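Local atomic coordinates of MarR-family transcriptional regulator (Bordetella bronchiseptica, PDB entry 6PCO), a protein that probably binds DNA as a dimeric MarR-type transcription factor that regulates biofilm formation, its DNA binding being regulated by 6-hydroxynicotinic acid. Residues 67-72 with 160-165; 89-94 with 144-149. All coordinates share one frame; numbering follows the deposited sequence.

Contact 1. Residues 67-72 with 160-165; sequences VAIFQQ and TQSTFG. With BU1 (1,4-butanediol), chain E.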
ATOM      1  N   VAL A  67      -8.656  -0.068  -0.349  1.00 64.30           N
ATOM      2  CA  VAL A  67      -8.714  -1.303   0.457  1.00 67.35           C
ATOM      3  C   VAL A  67     -10.005  -1.310   1.294  1.00 57.75           C
ATOM      4  O   VAL A  67     -10.655  -2.347   1.407  1.00 62.25           O
ATOM      5  CB  VAL A  67      -7.453  -1.505   1.321  1.00 71.62           C
ATOM      6  CG1 VAL A  67      -7.662  -2.563   2.391  1.00 69.71           C
ATOM      7  CG2 VAL A  67      -6.248  -1.870   0.463  1.00 71.44           C
ATOM      8  N   ALA A  68     -10.376  -0.161   1.865  1.00 53.45           N
ATOM      9  CA  ALA A  68     -11.671  -0.026   2.539  1.00 56.38           C
ATOM     10  C   ALA A  68     -12.805  -0.386   1.567  1.00 59.52           C
ATOM     11  O   ALA A  68     -13.686  -1.165   1.908  1.00 58.12           O
ATOM     12  CB  ALA A  68     -11.841   1.370   3.094  1.00 53.64           C
ATOM     13  N   ILE A  69     -12.777   0.183   0.355  1.00 56.81           N
ATOM     14  CA  ILE A  69     -13.794  -0.117  -0.609  1.00 55.84           C
ATOM     15  C   ILE A  69     -13.797  -1.630  -0.848  1.00 56.97           C
ATOM     16  O   ILE A  69     -14.856  -2.253  -0.876  1.00 69.44           O
ATOM     17  CB  ILE A  69     -13.589   0.675  -1.910  1.00 56.24           C
ATOM     18  CG1 ILE A  69     -14.015   2.128  -1.744  1.00 56.33           C
ATOM     19  CG2 ILE A  69     -14.314   0.017  -3.079  1.00 59.12           C
ATOM     20  CD1 ILE A  69     -13.414   3.055  -2.777  1.00 64.56           C
ATOM     21  N   PHE A  70     -12.609  -2.206  -1.055  1.00 61.04           N
ATOM     22  CA  PHE A  70     -12.486  -3.646  -1.349  1.00 59.03           C
ATOM     23  C   PHE A  70     -13.203  -4.447  -0.254  1.00 57.92           C
ATOM     24  O   PHE A  70     -13.973  -5.337  -0.565  1.00 51.08           O
ATOM     25  CB  PHE A  70     -11.013  -4.069  -1.478  1.00 57.00           C
ATOM     26  CG  PHE A  70     -10.825  -5.536  -1.771  1.00 56.37           C
ATOM     27  CD1 PHE A  70     -10.842  -6.475  -0.747  1.00 59.08           C
ATOM     28  CD2 PHE A  70     -10.690  -5.990  -3.072  1.00 60.72           C
ATOM     29  CE1 PHE A  70     -10.709  -7.830  -1.017  1.00 58.67           C
ATOM     30  CE2 PHE A  70     -10.582  -7.347  -3.341  1.00 63.76           C
ATOM     31  CZ  PHE A  70     -10.589  -8.264  -2.314  1.00 61.19           C
ATOM     32  N   GLN A  71     -12.921  -4.103   1.015  1.00 61.71           N
ATOM     33  CA  GLN A  71     -13.367  -4.849   2.215  1.00 68.25           C
ATOM     34  C   GLN A  71     -14.884  -4.726   2.413  1.00 67.52           C
ATOM     35  O   GLN A  71     -15.543  -5.693   2.797  1.00 68.50           O
ATOM     36  CB  GLN A  71     -12.624  -4.342   3.452  1.00 68.28           C
ATOM     37  CG  GLN A  71     -11.183  -4.824   3.509  1.00 79.05           C
ATOM     38  CD  GLN A  71     -10.389  -4.222   4.643  1.00 74.48           C
ATOM     39  OE1 GLN A  71     -10.476  -3.028   4.922  1.00 71.42           O
ATOM     40  NE2 GLN A  71      -9.602  -5.058   5.304  1.00 67.30           N
ATOM     41  N   GLN A  72     -15.412  -3.525   2.157  1.00 65.98           N
ATOM     42  CA  GLN A  72     -16.821  -3.232   2.246  1.00 73.26           C
ATOM     43  C   GLN A  72     -17.615  -4.016   1.181  1.00 72.92           C
ATOM     44  O   GLN A  72     -18.662  -4.553   1.493  1.00 82.87           O
ATOM     45  CB  GLN A  72     -17.041  -1.721   2.152  1.00 72.91           C
ATOM     46  CG  GLN A  72     -16.584  -0.975   3.401  1.00 81.39           C
ATOM     47  CD  GLN A  72     -17.066   0.454   3.417  1.00 89.86           C
ATOM     48  OE1 GLN A  72     -18.249   0.725   3.226  1.00 97.56           O
ATOM     49  NE2 GLN A  72     -16.152   1.386   3.646  1.00 86.08           N
ATOM     50  N   THR A 160     -13.569  -1.694  -8.554  1.00 54.90           N
ATOM     51  CA  THR A 160     -12.863  -0.809  -9.497  1.00 56.37           C
ATOM     52  C   THR A 160     -13.691   0.459  -9.742  1.00 57.78           C
ATOM     53  O   THR A 160     -13.149   1.565  -9.639  1.00 56.80           O
ATOM     54  CB  THR A 160     -12.565  -1.504 -10.826  1.00 54.89           C
ATOM     55  OG1 THR A 160     -11.605  -2.527 -10.584  1.00 60.23           O
ATOM     56  CG2 THR A 160     -12.026  -0.568 -11.881  1.00 57.22           C
ATOM     57  N   GLN A 161     -14.986   0.286 -10.050  1.00 53.34           N
ATOM     58  CA  GLN A 161     -15.894   1.408 -10.310  1.00 57.32           C
ATOM     59  C   GLN A 161     -15.923   2.363  -9.112  1.00 57.28           C
ATOM     60  O   GLN A 161     -15.722   3.568  -9.279  1.00 76.60           O
ATOM     61  CB  GLN A 161     -17.311   0.931 -10.632  1.00 59.83           C
ATOM     62  CG  GLN A 161     -17.449   0.250 -11.988  1.00 62.75           C
ATOM     63  CD  GLN A 161     -16.824   1.052 -13.105  1.00 72.14           C
ATOM     64  OE1 GLN A 161     -17.162   2.214 -13.339  1.00 77.13           O
ATOM     65  NE2 GLN A 161     -15.868   0.440 -13.789  1.00 83.92           N
ATOM     66  N   SER A 162     -16.141   1.823  -7.910  1.00 58.87           N
ATOM     67  CA  SER A 162     -16.172   2.631  -6.675  1.00 59.75           C
ATOM     68  C   SER A 162     -14.856   3.391  -6.503  1.00 63.71           C
ATOM     69  O   SER A 162     -14.875   4.574  -6.194  1.00 68.81           O
ATOM     70  CB  SER A 162     -16.449   1.799  -5.467  1.00 60.09           C
ATOM     71  OG  SER A 162     -17.758   1.265  -5.524  1.00 71.68           O
ATOM     72  N   THR A 163     -13.733   2.699  -6.725  1.00 60.15           N
ATOM     73  CA  THR A 163     -12.427   3.268  -6.520  1.00 60.36           C
ATOM     74  C   THR A 163     -12.227   4.482  -7.431  1.00 59.70           C
ATOM     75  O   THR A 163     -11.677   5.493  -6.975  1.00 56.79           O
ATOM     76  CB  THR A 163     -11.321   2.230  -6.735  1.00 62.93           C
ATOM     77  OG1 THR A 163     -11.500   1.181  -5.782  1.00 67.32           O
ATOM     78  CG2 THR A 163      -9.940   2.827  -6.578  1.00 60.22           C
ATOM     79  N   PHE A 164     -12.642   4.366  -8.706  1.00 62.55           N
ATOM     80  CA  PHE A 164     -12.566   5.494  -9.669  1.00 60.10           C
ATOM     81  C   PHE A 164     -13.470   6.625  -9.176  1.00 64.50           C
ATOM     82  O   PHE A 164     -13.228   7.813  -9.444  1.00 61.61           O
ATOM     83  CB  PHE A 164     -12.984   5.096 -11.085  1.00 56.21           C
ATOM     84  CG  PHE A 164     -11.915   4.416 -11.911  1.00 60.38           C
ATOM     85  CD1 PHE A 164     -10.652   4.979 -12.047  1.00 57.69           C
ATOM     86  CD2 PHE A 164     -12.172   3.206 -12.556  1.00 54.13           C
ATOM     87  CE1 PHE A 164      -9.668   4.347 -12.798  1.00 50.96           C
ATOM     88  CE2 PHE A 164     -11.186   2.573 -13.292  1.00 50.87           C
ATOM     89  CZ  PHE A 164      -9.936   3.151 -13.422  1.00 49.60           C
ATOM     90  N   GLY A 165     -14.518   6.235  -8.450  1.00 67.29           N
ATOM     91  CA  GLY A 165     -15.388   7.182  -7.814  1.00 69.75           C
ATOM     92  C   GLY A 165     -15.968   8.123  -8.845  1.00 68.35           C
ATOM     93  O   GLY A 165     -16.665   7.677  -9.758  1.00 73.14           O
TER
HETATM   94  C1  BU1 E 201      -9.779  -3.118  -8.421  1.00 86.49           C
HETATM   95  C2  BU1 E 201      -8.471  -3.864  -8.101  1.00 92.57           C
HETATM   96  C3  BU1 E 201      -8.588  -4.884  -6.965  1.00 94.14           C
HETATM   97  C4  BU1 E 201      -7.177  -5.311  -6.522  1.00 97.04           C
HETATM   98  O5  BU1 E 201      -9.560  -1.744  -8.862  1.00 63.93           O
HETATM   99  O6  BU1 E 201      -6.746  -4.728  -5.268  1.00 79.30           O

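Contact 2. Residues 89-94 with 144-149; sequences ALRDQG and DGRALV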
ATOM      1  N   ALA A  89      -3.780 -13.997 -10.337  1.00 51.89           N
ATOM      2  CA  ALA A  89      -2.534 -14.297 -11.041  1.00 54.19           C
ATOM      3  C   ALA A  89      -2.472 -15.799 -11.388  1.00 56.46           C
ATOM      4  O   ALA A  89      -1.965 -16.139 -12.440  1.00 57.97           O
ATOM      5  CB  ALA A  89      -1.331 -13.837 -10.247  1.00 49.94           C
ATOM      6  N   LEU A  90      -2.975 -16.685 -10.515  1.00 51.39           N
ATOM      7  CA  LEU A  90      -2.892 -18.120 -10.770  1.00 57.44           C
ATOM      8  C   LEU A  90      -3.878 -18.515 -11.876  1.00 57.97           C
ATOM      9  O   LEU A  90      -3.574 -19.358 -12.708  1.00 59.43           O
ATOM     10  CB  LEU A  90      -3.161 -18.893  -9.478  1.00 56.59           C
ATOM     11  CG  LEU A  90      -2.093 -18.721  -8.403  1.00 58.75           C
ATOM     12  CD1 LEU A  90      -2.461 -19.518  -7.173  1.00 61.50           C
ATOM     13  CD2 LEU A  90      -0.720 -19.148  -8.895  1.00 61.27           C
ATOM     14  N   ARG A  91      -5.049 -17.877 -11.863  1.00 60.51           N
ATOM     15  CA  ARG A  91      -6.045 -17.989 -12.914  1.00 68.07           C
ATOM     16  C   ARG A  91      -5.422 -17.630 -14.276  1.00 67.35           C
ATOM     17  O   ARG A  91      -5.589 -18.357 -15.211  1.00 64.09           O
ATOM     18  CB  ARG A  91      -7.240 -17.090 -12.568  1.00 74.47           C
ATOM     19  CG  ARG A  91      -8.352 -17.045 -13.609  1.00 78.51           C
ATOM     20  CD  ARG A  91      -8.945 -18.420 -13.796  1.00 90.14           C
ATOM     21  NE  ARG A  91     -10.182 -18.423 -14.561  1.00106.15           N
ATOM     22  CZ  ARG A  91     -10.661 -19.485 -15.206  1.00115.52           C
ATOM     23  NH1 ARG A  91      -9.887 -20.537 -15.426  1.00119.24           N
ATOM     24  NH2 ARG A  91     -11.917 -19.494 -15.614  1.00126.70           N
ATOM     25  N   ASP A  92      -4.711 -16.497 -14.366  1.00 71.90           N
ATOM     26  CA  ASP A  92      -4.152 -15.978 -15.635  1.00 68.06           C
ATOM     27  C   ASP A  92      -2.883 -16.743 -16.064  1.00 64.47           C
ATOM     28  O   ASP A  92      -2.647 -16.852 -17.252  1.00 73.14           O
ATOM     29  CB  ASP A  92      -3.878 -14.469 -15.554  1.00 75.00           C
ATOM     30  CG  ASP A  92      -5.115 -13.581 -15.399  1.00 80.14           C
ATOM     31  OD1 ASP A  92      -6.248 -14.101 -15.496  1.00 81.51           O
ATOM     32  OD2 ASP A  92      -4.939 -12.362 -15.168  1.00 79.79           O
ATOM     33  N   GLN A  93      -2.103 -17.296 -15.123  1.00 60.89           N
ATOM     34  CA  GLN A  93      -0.727 -17.846 -15.378  1.00 61.21           C
ATOM     35  C   GLN A  93      -0.624 -19.379 -15.291  1.00 59.85           C
ATOM     36  O   GLN A  93       0.375 -19.944 -15.719  1.00 68.04           O
ATOM     37  CB  GLN A  93       0.279 -17.355 -14.330  1.00 60.28           C
ATOM     38  CG  GLN A  93       0.558 -15.865 -14.370  1.00 68.85           C
ATOM     39  CD  GLN A  93       1.016 -15.477 -15.746  1.00 75.28           C
ATOM     40  OE1 GLN A  93       0.399 -14.652 -16.410  1.00 81.74           O
ATOM     41  NE2 GLN A  93       2.060 -16.143 -16.212  1.00 92.19           N
ATOM     42  N   GLY A  94      -1.576 -20.045 -14.647  1.00 57.90           N
ATOM     43  CA  GLY A  94      -1.423 -21.445 -14.333  1.00 54.66           C
ATOM     44  C   GLY A  94      -0.348 -21.650 -13.286  1.00 56.87           C
ATOM     45  O   GLY A  94      -0.150 -20.812 -12.409  1.00 59.97           O
ATOM     46  N   ASP A 144     -11.958 -25.240  -6.492  1.00 54.22           N
ATOM     47  CA  ASP A 144     -12.566 -24.317  -5.557  1.00 57.48           C
ATOM     48  C   ASP A 144     -11.966 -22.912  -5.720  1.00 63.82           C
ATOM     49  O   ASP A 144     -12.684 -21.927  -5.729  1.00 71.26           O
ATOM     50  CB  ASP A 144     -12.402 -24.827  -4.123  1.00 58.78           C
ATOM     51  CG  ASP A 144     -13.370 -25.936  -3.766  1.00 58.40           C
ATOM     52  OD1 ASP A 144     -14.439 -26.002  -4.391  1.00 54.35           O
ATOM     53  OD2 ASP A 144     -13.028 -26.738  -2.890  1.00 70.53           O
ATOM     54  N   GLY A 145     -10.636 -22.828  -5.808  1.00 67.61           N
ATOM     55  CA  GLY A 145      -9.954 -21.559  -6.076  1.00 71.18           C
ATOM     56  C   GLY A 145     -10.452 -20.884  -7.355  1.00 66.88           C
ATOM     57  O   GLY A 145     -10.682 -19.673  -7.368  1.00 63.71           O
ATOM     58  N   ARG A 146     -10.626 -21.667  -8.428  1.00 56.96           N
ATOM     59  CA  ARG A 146     -11.075 -21.140  -9.709  1.00 58.56           C
ATOM     60  C   ARG A 146     -12.522 -20.652  -9.583  1.00 54.48           C
ATOM     61  O   ARG A 146     -12.871 -19.593 -10.078  1.00 51.80           O
ATOM     62  CB  ARG A 146     -10.902 -22.217 -10.777  1.00 63.87           C
ATOM     63  CG  ARG A 146     -11.094 -21.760 -12.212  1.00 62.89           C
ATOM     64  CD  ARG A 146     -10.686 -22.881 -13.170  1.00 67.70           C
ATOM     65  NE  ARG A 146      -9.235 -23.106 -13.205  1.00 76.63           N
ATOM     66  CZ  ARG A 146      -8.576 -24.084 -12.569  1.00 82.44           C
ATOM     67  NH1 ARG A 146      -9.237 -25.093 -12.014  1.00 72.88           N
ATOM     68  NH2 ARG A 146      -7.251 -24.037 -12.493  1.00 78.25           N
ATOM     69  N   ALA A 147     -13.360 -21.398  -8.865  1.00 57.63           N
ATOM     70  CA  ALA A 147     -14.769 -20.991  -8.721  1.00 58.70           C
ATOM     71  C   ALA A 147     -14.846 -19.623  -8.018  1.00 57.11           C
ATOM     72  O   ALA A 147     -15.484 -18.692  -8.509  1.00 54.62           O
ATOM     73  CB  ALA A 147     -15.537 -22.056  -7.992  1.00 53.58           C
ATOM     74  N   LEU A 148     -14.122 -19.498  -6.902  1.00 49.34           N
ATOM     75  CA  LEU A 148     -14.137 -18.313  -6.073  1.00 56.35           C
ATOM     76  C   LEU A 148     -13.652 -17.084  -6.865  1.00 60.71           C
ATOM     77  O   LEU A 148     -14.270 -16.032  -6.790  1.00 66.74           O
ATOM     78  CB  LEU A 148     -13.287 -18.589  -4.829  1.00 56.09           C
ATOM     79  CG  LEU A 148     -13.104 -17.411  -3.868  1.00 63.35           C
ATOM     80  CD1 LEU A 148     -14.421 -16.947  -3.261  1.00 61.63           C
ATOM     81  CD2 LEU A 148     -12.111 -17.769  -2.776  1.00 65.22           C
ATOM     82  N   VAL A 149     -12.561 -17.216  -7.627  1.00 61.50           N
ATOM     83  CA  VAL A 149     -12.093 -16.149  -8.526  1.00 61.26           C
ATOM     84  C   VAL A 149     -13.247 -15.688  -9.431  1.00 64.09           C
ATOM     85  O   VAL A 149     -13.476 -14.506  -9.560  1.00 70.26           O
ATOM     86  CB  VAL A 149     -10.904 -16.625  -9.382  1.00 61.17           C
ATOM     87  CG1 VAL A 149     -10.616 -15.698 -10.558  1.00 62.16           C
ATOM     88  CG2 VAL A 149      -9.661 -16.814  -8.548  1.00 62.14           C
TER

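Contact 1. Residues 67-72 with 160-165
Ile69 reaches across to helix 143-164 with both of its branches, CG2 lying 3.7 Å from Ser162 CB and CD1 resting 3.9 Å from Thr163 CA. With CG2 anti to the backbone N and CG1 beside it (chi1 -76°), the side chain sends its two branches to neighbouring residues, CG2 to Ser162 and CD1 to the backbone of Thr163. A beta-branched aliphatic suits this place: within 160-165 it faces small side chains and backbone, and it also packs on Ile159 of the same helix.

Thr163 turns OG1 into the same interface, 4.0 Å from Ile69 CD1, yet its polar bonds lie outside the pair: OG1 is hydrogen-bonded to Ile159 O, one turn earlier, and to His66 ND1. Thr160 lines the 1,4-butanediol pocket, although its weak bond to the diol is doubtful. Gly165, with positive phi, ends the helix, and Arg65 bonds the carbonyl oxygens of Ser162 and Thr163 there.

Nonpolar packing alone joins the two segments directly. Because the other ring nitrogen of His66, NE2, bonds the diol, Thr163 is a second-shell residue of the pocket, and its hydroxyl probably fixes the ring orientation that presents NE2 to the ligand.

Contact 2. Residues 89-94 with 144-149
Arg91 NE forms a salt bridge with Glu150 OE2, and this bond to the residue following Val149 holds the arginine side chain alongside Val149 and over Arg146. Helix 81-93 thus meets helix 143-164 through a long, flexible residue whose stem and head do different work.

The stem packs on Val149: Arg91 CG lies 4.0 Å from Val149 CG1, the branch anti to the valine backbone N (chi1 165°). Val149 points toward the other helix and is buried, a fitting place for a compact hydrocarbon, whereas Arg91 can cover it with methylenes and still carry its charge outward.

In the MarR-type winged-helix fold, this joins the long helix 143-164, which leaves the wing after strand 137-141, to the first helix of the DNA-binding lobe. Leu141, at the end of that strand, touches both Arg91 and Arg146, and Leu90 turns to the same strand at Val139 and Leu141.

The two arginine side chains run roughly perpendicular to each other. Arg146 CG sits over one face of the Arg91 guanidinium, 3.8 Å from its CZ and displaced from the centre of the group, a placement helped by the bend in the Arg91 chain at chi2 (61°). Arg91 NH1 in turn lies beside the Arg146 guanidinium, roughly level with it, with the two planes 56° apart. NH1 and Arg146 NE are 3.5 Å from each other, but both are donors and form no bond; the carboxylate of Glu150 probably offsets part of this like-charge proximity.

How the contacts relate
From the N terminus, helix 55-73 supplies the first half of contact 1, and helix 81-93 follows with the first half of contact 2. The chain then runs through helices 98-105 and 109-121 and the two-stranded wing before entering helix 143-164, whose early part closes contact 2 and whose last turn closes contact 1. The smaller loop therefore lies wholly within the larger one. The centres are 21 Å apart and the two do not touch; what they share is helix 143-164, which contact 2 ties to the winged-helix lobe and contact 1 to the N-terminal helix. Both also meet the second subunit.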